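Local coordinates for protein pyruvate kinase (Cryptosporidium parvum, PDB 4DRS) that probably catalyses the last step of glycolysis, moving the phosphoryl group of phosphoenolpyruvate to ADP to yield pyruvate and ATP, at residues E253-Q256 against I261-S264; G64-G69 against K97-S102; N200-G205 against R294-M299; L331-K336 against R342-D347; I412-V417 against S442-S447. One frame throughout, in Å; residues are numbered along the deposited sequence.

Contacts 1 to 4 belong to the region built on the eight-stranded barrel and the small sheet inserted in it. Contact 5 lies in the C-terminal alpha/beta domain. Contacts 3 and 4 touch: R294 NH1 of contact 3 is 3.6 Å from E332 OE2 of contact 4, and both contacts reach the second subunit. Of the five, contact 3 has an ADP-binding residue near it: the N202 side chain is about 9 Å from that of R116, though no ADP is bound here. Contact 1 folds one outer loop on itself, and contact 2 joins a helix to a loop; their nearest atoms are about 17 Å apart. Contacts 2 and 4 come within about 10 Å, contacts 4 and 5 within about 14 Å, between nearest atoms.

Contact 1: residues E253-Q256 against I261-S264; sequences ENTQ and IPSS
T255 packs against I261 and P262 in a small surface contact. Both segments belong to one loop of the (beta/alpha)8 barrel, the link from helix 241-252 to strand 266-271. The loop folds back on itself here. The methyl of T255 does most of the touching. T255 CG2 meets the backbone edge of the proline ring, 3.8 Å from both P262 N and P262 CA, with P262 CG farther off at 4.4 Å. T255 CB adds a looser approach, 4.0 Å from I261 N. The CB atoms of I261 and P262 point away from T255, leaving its methyl against the backbone atoms of P262. With OG1 between the backbone N and the carbonyl carbon (chi1 61°), CG2 is the branch turned to P262. A water bridges the segments. It donates to N254 O at 3.0 Å and accepts from S263 N at 3.0 Å. Within 253-256, Q256 curls back, and its NE2 donates to N254 OD1 at 3.3 Å, with an N-H...O angle of 160°. The donor lies in the carbonyl plane, on a lone pair. N254 ND2 in turn bonds I250 O, tying the turn to the end of helix 241-252. On the other segment, S263 OG bonds I265 N just ahead of strand 266-271. N254 and Q256 rest on V222 of helix 215-226, while N254 and S263 touch L226 of the same helix.

Contact 2: residues G64-G69 against K97-S102; sequences GLIDKG and KARPHS
R99 reaches across to helix 59-68, where it meets I66 and grips D67. Its CB points at the helix. CG then packs on the I66 branch methyl, 4.0 Å from I66 CG2. The bend at the next bond (chi2 -71°) brings the guanidinium to the D67 carboxylate. CD passes 3.6 Å from D67 OD1. NE donates to D67 OD1 at 2.7 Å, nearly straight at 176°. R99 NH2 donates to D67 OD2 at 2.9 Å, on the syn lone pair. This is a side-on, two-bond salt bridge, with one nitrogen for each oxygen. The carboxylate and guanidinium planes are 19° apart. NH1 turns back to its own segment and bonds A98 O at 2.9 Å, approaching from above the carbonyl plane. Beside the salt bridge, I66 CG2 also touches S102, 3.7 Å from S102 OG. S102 closes a type I turn that starts at R99, with S102 N bonded to R99 O. The contact thus ties helix 59-68 to the loop between helix 82-97 and strand 105-109, on the outside of the barrel. I66 also packs on V104 in that loop. The three bonds, to D67 OD1, D67 OD2 and A98 O, fix the orientation of the guanidinium plane. The paired charge and the exposure of D67 would both be expected to favour its ionised form.

Contact 3: residues N200-G205 against R294-M299; sequences NMNLPG and RGDLGM
M299 and D296 face N202 across a junction between the inserted sheet and the barrel. M299 leaves its backbone with CG anti to the carbonyl carbon, runs straight through chi2, and then bends at chi3 (43°). That last bend lays the methyl against the asparagine. M299 CE is 3.5 Å from N202 CB and 3.7 Å from N202 CG. The sulfur follows behind, with M299 SD 4.0 Å from N202 CG. The same methyl comes 4.3 Å from P204 CG, a light apolar touch. N202 holds its amide out toward the other segment (chi1 -58°). D296 comes to meet it, and the two side chains run antiparallel alongside one another. Amide and carboxylate planes are 79° apart. The modelled N202 OD1 lies 3.0 Å from D296 OD1. The amide is probably turned over in the model, and turned back it may make a hydrogen bond. D296 O accepts M299 N at 2.8 Å, which keeps the two residues on one turn. In this family the substrate cleft lies between the barrel and the inserted domain, and the contact is consistent with a place beside that cleft. Strand 201-202 edges the six-stranded sheet, where N202 pairs with L167 of strand 165-168. M299 packs on L167 too. The opposing segment leads from barrel strand 289-293 into helix 297-300.

Contact 4: residues L331-K336 against R342-D347; sequences LESMIK and RAEMTD
E344 stretches from helix 342-354 to take the backbone of S333 and to pack on L331. The second segment starts with R342, the first residue of that helix. R342 packs on I306 of the second subunit. Its O accepts T346 N at 2.9 Å, an ordinary helical bond. E344 carries the contact. Its CB meets the leucine branch, with L331 CD2 3.8 Å away. From there the chain is extended (chi2 171°), and it delivers the carboxylate to the 3-10 turn at 332-333. E344 OE2 accepts S333 N at 2.8 Å on its syn lone pair, with an N-H...O angle of 160°. E332 N is also close, 2.9 Å from E344 OE2, but its angle is too poor for a bond. The other oxygen, E344 OE1, lies 3.2 Å from S333 CB. S333 OG, anti to its own N (chi1 168°), is farther from E344 OE1, at 3.9 Å. E344 OE1 accepts T341 N just ahead of the helix. Both carboxylate oxygens of this buried glutamate are therefore bonded to backbone NH groups. One segment lies in the loop between strand 324-327 and helix 342-354, the other is the start of that helix. They belong to one beta-alpha unit of the (beta/alpha)8 barrel, and the glutamate ties the helix start to the loop leading into it. M345 packs on V377 and V381 of helix 371-386, where A374 also meets L331. T346 and D347 face the second subunit. T346 OG1 bonds D347 OD1 of that subunit, and D347 OD1 bonds its T346 OG1.

Contact 5: residues I412-V417 against S442-S447; sequences IACSAV and SKYRPS
C414 sets its sulfur over the face of the Y444 ring, a Cys sulfur-aromatic contact of short reach. C414 SG is 3.3 Å from the ring centroid and 18° off the ring normal. It leans toward the hydroxyl end, with Y444 CZ 3.2 Å away. The contact lies in the C-terminal alpha/beta domain, between helix 408-422 and the loop that leaves helix 436-443 for strand 449-454. That helix and loop form the crossover of a beta-alpha-beta unit that starts at strand 427-431. Y444 OH bonds E410, one turn before C414 on the same helix, so one face and the polar end of the ring are held by helix 408-422. One turn later V417 fills the other end of the contact. Its CG2 lies 4.0 Å from Y444 CB. With V417 CG1 anti to the backbone N (chi1 175°), both methyls, CG1 and CG2, are turned to P446, each 4.1 Å from P446 CB. The four touching residues are buried. R445 turns the other way and pairs with D357. Its NH1 reaches S442 O at 2.9 Å from one face of the carbonyl plane, and its own backbone N reaches the same oxygen at 3.1 Å from the opposite face.

Contact 1: residues E253-Q256 against I261-S264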
# COMPACT_ATOMS: atom_id res chain seq x y z
N GLU A 253 -8.77 -7.98 -48.61
CA GLU A 253 -8.87 -8.09 -50.08
C GLU A 253 -9.13 -9.52 -50.56
O GLU A 253 -9.17 -9.77 -51.77
CB GLU A 253 -7.58 -7.63 -50.75
CG GLU A 253 -7.24 -6.16 -50.61
CD GLU A 253 -5.79 -5.90 -50.96
OE1 GLU A 253 -4.98 -6.86 -50.95
OE2 GLU A 253 -5.46 -4.74 -51.25
N ASN A 254 -9.28 -10.45 -49.63
CA ASN A 254 -9.48 -11.85 -49.97
C ASN A 254 -10.63 -12.43 -49.17
O ASN A 254 -10.43 -13.05 -48.14
CB ASN A 254 -8.20 -12.65 -49.76
CG ASN A 254 -7.17 -12.39 -50.83
OD1 ASN A 254 -7.19 -13.01 -51.90
ND2 ASN A 254 -6.25 -11.47 -50.56
N THR A 255 -11.84 -12.21 -49.68
CA THR A 255 -13.06 -12.65 -49.03
C THR A 255 -13.82 -13.62 -49.93
O THR A 255 -14.99 -13.93 -49.69
CB THR A 255 -13.98 -11.46 -48.69
OG1 THR A 255 -14.34 -10.77 -49.89
CG2 THR A 255 -13.28 -10.47 -47.74
N GLN A 256 -13.14 -14.10 -50.98
CA GLN A 256 -13.74 -15.03 -51.94
C GLN A 256 -14.17 -16.36 -51.32
O GLN A 256 -15.04 -17.05 -51.87
CB GLN A 256 -12.82 -15.26 -53.15
CG GLN A 256 -11.55 -16.05 -52.89
CD GLN A 256 -10.41 -15.19 -52.38
OE1 GLN A 256 -10.60 -14.37 -51.47
NE2 GLN A 256 -9.22 -15.36 -52.96
N ILE A 261 -17.45 -11.64 -46.76
CA ILE A 261 -17.35 -11.25 -45.36
C ILE A 261 -15.92 -11.45 -44.84
O ILE A 261 -15.43 -12.59 -44.79
CB ILE A 261 -18.38 -11.99 -44.47
CG1 ILE A 261 -19.81 -11.62 -44.89
CG2 ILE A 261 -18.16 -11.66 -42.99
CD1 ILE A 261 -20.88 -12.60 -44.43
N PRO A 262 -15.24 -10.35 -44.45
CA PRO A 262 -13.85 -10.41 -43.98
C PRO A 262 -13.70 -11.36 -42.80
O PRO A 262 -14.47 -11.28 -41.83
CB PRO A 262 -13.55 -8.97 -43.55
CG PRO A 262 -14.55 -8.13 -44.27
CD PRO A 262 -15.78 -8.98 -44.40
N SER A 263 -12.73 -12.26 -42.89
CA SER A 263 -12.46 -13.22 -41.83
C SER A 263 -12.11 -12.51 -40.52
O SER A 263 -11.48 -11.46 -40.52
CB SER A 263 -11.33 -14.15 -42.25
OG SER A 263 -11.03 -15.07 -41.22
N SER A 264 -12.54 -13.09 -39.41
CA SER A 264 -12.14 -12.58 -38.10
C SER A 264 -10.91 -13.35 -37.57
O SER A 264 -10.63 -13.33 -36.37
CB SER A 264 -13.31 -12.62 -37.12
OG SER A 264 -13.79 -13.95 -36.95
O HOH W 1 -11.06 -12.26 -45.35

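Contact 2: residues G64-G69 against K97-S102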
# COMPACT_ATOMS: atom_id res chain seq x y z
N GLY A 64 -5.52 -37.79 -28.08
CA GLY A 64 -4.64 -37.86 -26.92
C GLY A 64 -4.14 -36.49 -26.49
O GLY A 64 -4.20 -36.15 -25.31
N LEU A 65 -3.68 -35.70 -27.46
CA LEU A 65 -3.20 -34.34 -27.20
C LEU A 65 -4.27 -33.43 -26.59
O LEU A 65 -3.97 -32.63 -25.70
CB LEU A 65 -2.61 -33.71 -28.46
CG LEU A 65 -1.31 -34.30 -29.00
CD1 LEU A 65 -0.99 -33.69 -30.35
CD2 LEU A 65 -0.16 -34.11 -28.02
N ILE A 66 -5.51 -33.57 -27.06
CA ILE A 66 -6.64 -32.86 -26.46
C ILE A 66 -6.82 -33.29 -25.00
O ILE A 66 -6.97 -32.44 -24.11
CB ILE A 66 -7.94 -33.06 -27.27
CG1 ILE A 66 -7.77 -32.55 -28.71
CG2 ILE A 66 -9.12 -32.38 -26.58
CD1 ILE A 66 -8.88 -32.91 -29.66
N ASP A 67 -6.78 -34.60 -24.74
CA ASP A 67 -6.95 -35.14 -23.39
C ASP A 67 -5.86 -34.68 -22.42
O ASP A 67 -6.11 -34.51 -21.23
CB ASP A 67 -7.02 -36.66 -23.41
CG ASP A 67 -8.35 -37.18 -23.94
OD1 ASP A 67 -9.31 -36.39 -24.08
OD2 ASP A 67 -8.45 -38.40 -24.22
N LYS A 68 -4.66 -34.46 -22.96
CA LYS A 68 -3.52 -34.03 -22.15
C LYS A 68 -3.54 -32.51 -21.91
O LYS A 68 -2.88 -32.02 -20.99
CB LYS A 68 -2.19 -34.45 -22.80
CG LYS A 68 -2.07 -35.92 -23.18
CD LYS A 68 -2.00 -36.84 -21.98
CE LYS A 68 -1.97 -38.30 -22.41
NZ LYS A 68 -2.12 -39.22 -21.25
N GLY A 69 -4.27 -31.78 -22.75
CA GLY A 69 -4.46 -30.34 -22.52
C GLY A 69 -4.29 -29.39 -23.69
O GLY A 69 -4.26 -28.17 -23.49
N LYS A 97 -13.99 -33.48 -33.33
CA LYS A 97 -15.35 -34.03 -33.35
C LYS A 97 -15.53 -35.14 -32.32
O LYS A 97 -16.60 -35.29 -31.75
CB LYS A 97 -15.74 -34.52 -34.74
CG LYS A 97 -16.14 -33.41 -35.69
CD LYS A 97 -16.64 -33.94 -37.03
CE LYS A 97 -17.06 -32.80 -37.94
NZ LYS A 97 -17.73 -33.28 -39.18
N ALA A 98 -14.46 -35.90 -32.09
CA ALA A 98 -14.47 -36.98 -31.11
C ALA A 98 -14.43 -36.45 -29.66
O ALA A 98 -14.48 -37.23 -28.71
CB ALA A 98 -13.32 -37.94 -31.37
N ARG A 99 -14.31 -35.13 -29.52
CA ARG A 99 -14.25 -34.50 -28.21
C ARG A 99 -15.20 -33.30 -28.12
O ARG A 99 -14.75 -32.15 -28.07
CB ARG A 99 -12.81 -34.07 -27.88
CG ARG A 99 -11.87 -35.21 -27.49
CD ARG A 99 -12.21 -35.78 -26.12
NE ARG A 99 -11.38 -36.92 -25.75
CZ ARG A 99 -11.58 -38.18 -26.14
NH1 ARG A 99 -12.60 -38.48 -26.95
NH2 ARG A 99 -10.76 -39.14 -25.72
N PRO A 100 -16.53 -33.56 -28.08
CA PRO A 100 -17.55 -32.52 -28.15
C PRO A 100 -17.52 -31.50 -27.00
O PRO A 100 -18.03 -30.39 -27.16
CB PRO A 100 -18.87 -33.31 -28.11
CG PRO A 100 -18.52 -34.58 -27.42
CD PRO A 100 -17.12 -34.90 -27.87
N HIS A 101 -16.93 -31.88 -25.87
CA HIS A 101 -16.78 -30.96 -24.73
C HIS A 101 -15.51 -30.15 -24.78
O HIS A 101 -15.17 -29.45 -23.81
CB HIS A 101 -16.89 -31.71 -23.40
CG HIS A 101 -18.25 -32.32 -23.14
ND1 HIS A 101 -19.40 -31.67 -23.41
CD2 HIS A 101 -18.61 -33.56 -22.60
CE1 HIS A 101 -20.45 -32.45 -23.07
NE2 HIS A 101 -19.97 -33.60 -22.58
N SER A 102 -14.80 -30.22 -25.90
CA SER A 102 -13.58 -29.45 -26.09
C SER A 102 -13.69 -28.57 -27.32
O SER A 102 -14.41 -28.89 -28.26
CB SER A 102 -12.36 -30.36 -26.19
OG SER A 102 -11.98 -30.84 -24.90

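Contact 3: residues N200-G205 against R294-M299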
# COMPACT_ATOMS: atom_id res chain seq x y z
N ASN A 200 18.68 -24.58 -41.24
CA ASN A 200 18.65 -23.13 -41.11
C ASN A 200 19.95 -22.49 -41.60
O ASN A 200 21.01 -23.12 -41.58
CB ASN A 200 18.40 -22.73 -39.65
CG ASN A 200 17.34 -23.59 -38.99
OD1 ASN A 200 16.15 -23.42 -39.24
ND2 ASN A 200 17.77 -24.50 -38.12
N MET A 201 19.87 -21.24 -42.05
CA MET A 201 21.06 -20.49 -42.44
C MET A 201 20.96 -19.05 -41.93
O MET A 201 19.88 -18.46 -41.94
CB MET A 201 21.26 -20.52 -43.95
CG MET A 201 22.72 -20.55 -44.38
SD MET A 201 22.98 -20.85 -46.14
CE MET A 201 23.18 -19.17 -46.73
N ASN A 202 22.09 -18.51 -41.49
CA ASN A 202 22.13 -17.17 -40.91
C ASN A 202 23.27 -16.33 -41.47
O ASN A 202 24.36 -16.85 -41.73
CB ASN A 202 22.26 -17.25 -39.40
CG ASN A 202 21.13 -18.02 -38.75
OD1 ASN A 202 19.99 -17.54 -38.68
ND2 ASN A 202 21.43 -19.22 -38.25
N LEU A 203 23.01 -15.04 -41.64
CA LEU A 203 24.01 -14.09 -42.13
C LEU A 203 24.18 -12.93 -41.15
O LEU A 203 23.58 -11.87 -41.33
CB LEU A 203 23.65 -13.58 -43.53
CG LEU A 203 23.31 -14.59 -44.63
CD1 LEU A 203 22.84 -13.86 -45.88
CD2 LEU A 203 24.49 -15.50 -44.96
N PRO A 204 25.01 -13.13 -40.09
CA PRO A 204 25.25 -12.11 -39.06
C PRO A 204 25.80 -10.81 -39.64
O PRO A 204 26.72 -10.83 -40.46
CB PRO A 204 26.30 -12.76 -38.16
CG PRO A 204 26.12 -14.22 -38.36
CD PRO A 204 25.75 -14.37 -39.81
N GLY A 205 25.21 -9.69 -39.23
CA GLY A 205 25.62 -8.36 -39.70
C GLY A 205 25.28 -8.06 -41.15
O GLY A 205 25.71 -7.04 -41.69
N ARG A 294 12.15 -18.15 -30.38
CA ARG A 294 13.61 -18.24 -30.47
C ARG A 294 14.21 -17.38 -31.59
O ARG A 294 15.01 -16.48 -31.33
CB ARG A 294 14.03 -19.72 -30.62
CG ARG A 294 15.39 -20.06 -30.02
CD ARG A 294 15.33 -21.36 -29.21
NE ARG A 294 16.62 -21.73 -28.63
CZ ARG A 294 16.80 -22.62 -27.66
NH1 ARG A 294 15.77 -23.27 -27.13
NH2 ARG A 294 18.03 -22.87 -27.22
N GLY A 295 13.80 -17.65 -32.83
CA GLY A 295 14.26 -16.89 -34.00
C GLY A 295 15.75 -16.61 -34.04
O GLY A 295 16.57 -17.49 -33.77
N ASP A 296 16.09 -15.37 -34.38
CA ASP A 296 17.48 -14.93 -34.48
C ASP A 296 17.97 -14.15 -33.26
O ASP A 296 19.17 -13.90 -33.13
CB ASP A 296 17.67 -14.05 -35.73
CG ASP A 296 17.67 -14.85 -37.01
OD1 ASP A 296 17.98 -16.07 -36.97
OD2 ASP A 296 17.36 -14.27 -38.07
N LEU A 297 17.04 -13.78 -32.38
CA LEU A 297 17.32 -12.92 -31.23
C LEU A 297 18.60 -13.30 -30.48
O LEU A 297 19.42 -12.43 -30.15
CB LEU A 297 16.12 -12.89 -30.28
CG LEU A 297 16.12 -11.83 -29.16
CD1 LEU A 297 16.31 -10.43 -29.72
CD2 LEU A 297 14.85 -11.93 -28.34
N GLY A 298 18.78 -14.60 -30.23
CA GLY A 298 19.95 -15.12 -29.52
C GLY A 298 21.29 -14.92 -30.20
O GLY A 298 22.32 -15.34 -29.68
N MET A 299 21.27 -14.28 -31.37
CA MET A 299 22.48 -14.03 -32.15
C MET A 299 22.73 -12.54 -32.37
O MET A 299 23.79 -12.15 -32.88
CB MET A 299 22.37 -14.71 -33.51
CG MET A 299 22.59 -16.22 -33.50
SD MET A 299 22.08 -16.97 -35.06
CE MET A 299 22.74 -15.80 -36.24

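Contact 4: residues L331-K336 against R342-D347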
# COMPACT_ATOMS: atom_id res chain seq x y z
N LEU A 331 10.66 -27.64 -23.60
CA LEU A 331 10.93 -29.02 -23.17
C LEU A 331 11.79 -29.81 -24.16
O LEU A 331 11.41 -30.90 -24.59
CB LEU A 331 9.61 -29.76 -22.85
CG LEU A 331 8.57 -29.11 -21.92
CD1 LEU A 331 7.31 -29.97 -21.85
CD2 LEU A 331 9.10 -28.84 -20.52
N GLU A 332 12.96 -29.27 -24.50
CA GLU A 332 13.91 -29.90 -25.43
C GLU A 332 14.20 -31.36 -25.09
O GLU A 332 14.13 -32.23 -25.96
CB GLU A 332 15.22 -29.12 -25.47
CG GLU A 332 15.19 -27.83 -26.28
CD GLU A 332 16.46 -27.02 -26.14
OE1 GLU A 332 16.88 -26.75 -25.00
OE2 GLU A 332 17.05 -26.65 -27.18
N SER A 333 14.53 -31.61 -23.82
CA SER A 333 14.90 -32.94 -23.34
C SER A 333 13.81 -34.01 -23.54
O SER A 333 14.08 -35.20 -23.37
CB SER A 333 15.31 -32.88 -21.86
OG SER A 333 15.40 -34.17 -21.28
N MET A 334 12.61 -33.57 -23.90
CA MET A 334 11.48 -34.49 -24.05
C MET A 334 11.24 -34.95 -25.49
O MET A 334 10.15 -35.42 -25.84
CB MET A 334 10.21 -33.89 -23.43
CG MET A 334 10.35 -33.62 -21.94
SD MET A 334 8.79 -33.32 -21.10
CE MET A 334 8.17 -35.00 -20.94
N ILE A 335 12.27 -34.81 -26.32
CA ILE A 335 12.29 -35.38 -27.67
C ILE A 335 12.95 -36.75 -27.61
O ILE A 335 12.72 -37.61 -28.47
CB ILE A 335 13.02 -34.45 -28.67
CG1 ILE A 335 12.34 -33.07 -28.72
CG2 ILE A 335 13.08 -35.06 -30.07
CD1 ILE A 335 13.14 -32.00 -29.44
N LYS A 336 13.77 -36.96 -26.58
CA LYS A 336 14.53 -38.20 -26.40
C LYS A 336 14.48 -38.73 -24.97
O LYS A 336 15.28 -39.60 -24.59
CB LYS A 336 15.99 -37.98 -26.83
CG LYS A 336 16.22 -37.89 -28.33
CD LYS A 336 17.55 -37.23 -28.67
CE LYS A 336 18.75 -38.10 -28.29
NZ LYS A 336 18.89 -39.31 -29.15
N ARG A 342 14.56 -30.17 -14.43
CA ARG A 342 14.08 -29.03 -13.64
C ARG A 342 14.04 -27.71 -14.40
O ARG A 342 13.03 -27.01 -14.38
CB ARG A 342 14.92 -28.88 -12.37
CG ARG A 342 14.46 -29.75 -11.22
CD ARG A 342 15.62 -30.08 -10.29
NE ARG A 342 15.20 -30.88 -9.14
CZ ARG A 342 14.95 -32.19 -9.18
NH1 ARG A 342 15.06 -32.87 -10.32
NH2 ARG A 342 14.59 -32.82 -8.07
N ALA A 343 15.15 -27.39 -15.08
CA ALA A 343 15.30 -26.12 -15.80
C ALA A 343 14.17 -25.84 -16.79
O ALA A 343 13.74 -24.70 -16.96
CB ALA A 343 16.65 -26.07 -16.51
N GLU A 344 13.68 -26.91 -17.42
CA GLU A 344 12.63 -26.82 -18.42
C GLU A 344 11.25 -26.60 -17.79
O GLU A 344 10.43 -25.86 -18.32
CB GLU A 344 12.62 -28.08 -19.27
CG GLU A 344 13.96 -28.38 -19.94
CD GLU A 344 13.99 -29.74 -20.59
OE1 GLU A 344 14.02 -30.76 -19.87
OE2 GLU A 344 13.98 -29.78 -21.84
N MET A 345 11.02 -27.27 -16.66
CA MET A 345 9.77 -27.11 -15.92
C MET A 345 9.67 -25.73 -15.29
O MET A 345 8.62 -25.09 -15.37
CB MET A 345 9.62 -28.20 -14.86
CG MET A 345 9.49 -29.61 -15.43
SD MET A 345 9.37 -30.88 -14.16
CE MET A 345 7.61 -31.19 -14.16
N THR A 346 10.76 -25.26 -14.69
CA THR A 346 10.79 -23.93 -14.08
C THR A 346 10.61 -22.82 -15.12
O THR A 346 10.05 -21.77 -14.81
CB THR A 346 12.07 -23.68 -13.25
OG1 THR A 346 13.21 -23.74 -14.10
CG2 THR A 346 12.21 -24.72 -12.13
N ASP A 347 11.07 -23.07 -16.35
CA ASP A 347 10.90 -22.12 -17.45
C ASP A 347 9.43 -21.88 -17.78
O ASP A 347 9.01 -20.74 -17.98
CB ASP A 347 11.65 -22.59 -18.70
CG ASP A 347 11.81 -21.49 -19.74
OD1 ASP A 347 12.21 -20.36 -19.37
OD2 ASP A 347 11.55 -21.74 -20.93

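Contact 5: residues I412-V417 against S442-S447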
# COMPACT_ATOMS: atom_id res chain seq x y z
N ILE A 412 -17.49 -3.16 -17.09
CA ILE A 412 -18.29 -4.33 -16.70
C ILE A 412 -17.39 -5.51 -16.37
O ILE A 412 -17.62 -6.22 -15.38
CB ILE A 412 -19.31 -4.73 -17.80
CG1 ILE A 412 -20.29 -3.58 -18.10
CG2 ILE A 412 -20.07 -5.99 -17.42
CD1 ILE A 412 -21.29 -3.26 -17.00
N ALA A 413 -16.35 -5.71 -17.18
CA ALA A 413 -15.38 -6.79 -16.98
C ALA A 413 -14.70 -6.71 -15.62
O ALA A 413 -14.64 -7.70 -14.89
CB ALA A 413 -14.34 -6.80 -18.09
N CYS A 414 -14.19 -5.52 -15.28
CA CYS A 414 -13.56 -5.27 -13.97
C CYS A 414 -14.49 -5.53 -12.81
O CYS A 414 -14.09 -6.13 -11.81
CB CYS A 414 -13.10 -3.82 -13.87
SG CYS A 414 -11.67 -3.49 -14.89
N SER A 415 -15.72 -5.05 -12.92
CA SER A 415 -16.70 -5.21 -11.87
C SER A 415 -17.07 -6.68 -11.66
O SER A 415 -17.33 -7.09 -10.53
CB SER A 415 -17.93 -4.35 -12.14
OG SER A 415 -17.58 -2.98 -11.98
N ALA A 416 -17.08 -7.45 -12.75
CA ALA A 416 -17.32 -8.89 -12.68
C ALA A 416 -16.24 -9.58 -11.85
O ALA A 416 -16.55 -10.41 -11.00
CB ALA A 416 -17.39 -9.50 -14.07
N VAL A 417 -14.99 -9.21 -12.10
CA VAL A 417 -13.85 -9.78 -11.38
C VAL A 417 -13.86 -9.37 -9.91
O VAL A 417 -13.58 -10.19 -9.03
CB VAL A 417 -12.50 -9.41 -12.04
CG1 VAL A 417 -11.33 -9.92 -11.21
CG2 VAL A 417 -12.42 -9.99 -13.45
N SER A 442 -10.54 -11.83 -19.04
CA SER A 442 -9.24 -12.52 -19.00
C SER A 442 -8.08 -11.58 -18.68
O SER A 442 -7.16 -11.94 -17.95
CB SER A 442 -8.98 -13.23 -20.34
OG SER A 442 -7.78 -13.99 -20.28
N LYS A 443 -8.14 -10.37 -19.24
CA LYS A 443 -7.17 -9.31 -18.98
C LYS A 443 -7.02 -8.99 -17.49
O LYS A 443 -5.93 -8.63 -17.03
CB LYS A 443 -7.58 -8.05 -19.75
CG LYS A 443 -6.69 -6.84 -19.56
CD LYS A 443 -7.25 -5.63 -20.29
CE LYS A 443 -6.40 -4.40 -20.05
NZ LYS A 443 -6.92 -3.22 -20.81
N TYR A 444 -8.10 -9.14 -16.72
CA TYR A 444 -8.05 -8.78 -15.30
C TYR A 444 -7.78 -9.96 -14.38
O TYR A 444 -7.85 -9.82 -13.15
CB TYR A 444 -9.28 -7.96 -14.89
CG TYR A 444 -9.22 -6.58 -15.48
CD1 TYR A 444 -8.51 -5.56 -14.84
CD2 TYR A 444 -9.81 -6.31 -16.72
CE1 TYR A 444 -8.42 -4.30 -15.40
CE2 TYR A 444 -9.72 -5.05 -17.29
CZ TYR A 444 -9.03 -4.05 -16.63
OH TYR A 444 -8.94 -2.80 -17.17
N ARG A 445 -7.45 -11.10 -14.98
CA ARG A 445 -6.89 -12.27 -14.30
C ARG A 445 -7.67 -12.77 -13.08
O ARG A 445 -7.12 -12.87 -11.98
CB ARG A 445 -5.42 -12.03 -13.93
CG ARG A 445 -4.47 -11.93 -15.12
CD ARG A 445 -4.36 -13.25 -15.87
NE ARG A 445 -3.24 -13.25 -16.82
CZ ARG A 445 -3.36 -13.06 -18.13
NH1 ARG A 445 -4.55 -12.85 -18.68
NH2 ARG A 445 -2.27 -13.08 -18.91
N PRO A 446 -8.95 -13.11 -13.27
CA PRO A 446 -9.72 -13.62 -12.13
C PRO A 446 -9.21 -14.98 -11.68
O PRO A 446 -8.68 -15.74 -12.49
CB PRO A 446 -11.13 -13.76 -12.71
CG PRO A 446 -10.92 -13.99 -14.16
CD PRO A 446 -9.73 -13.15 -14.52
N SER A 447 -9.37 -15.30 -10.40
CA SER A 447 -9.06 -16.64 -9.92
C SER A 447 -10.11 -17.62 -10.43
O SER A 447 -9.84 -18.80 -10.58
CB SER A 447 -8.99 -16.69 -8.39
OG SER A 447 -10.28 -16.75 -7.81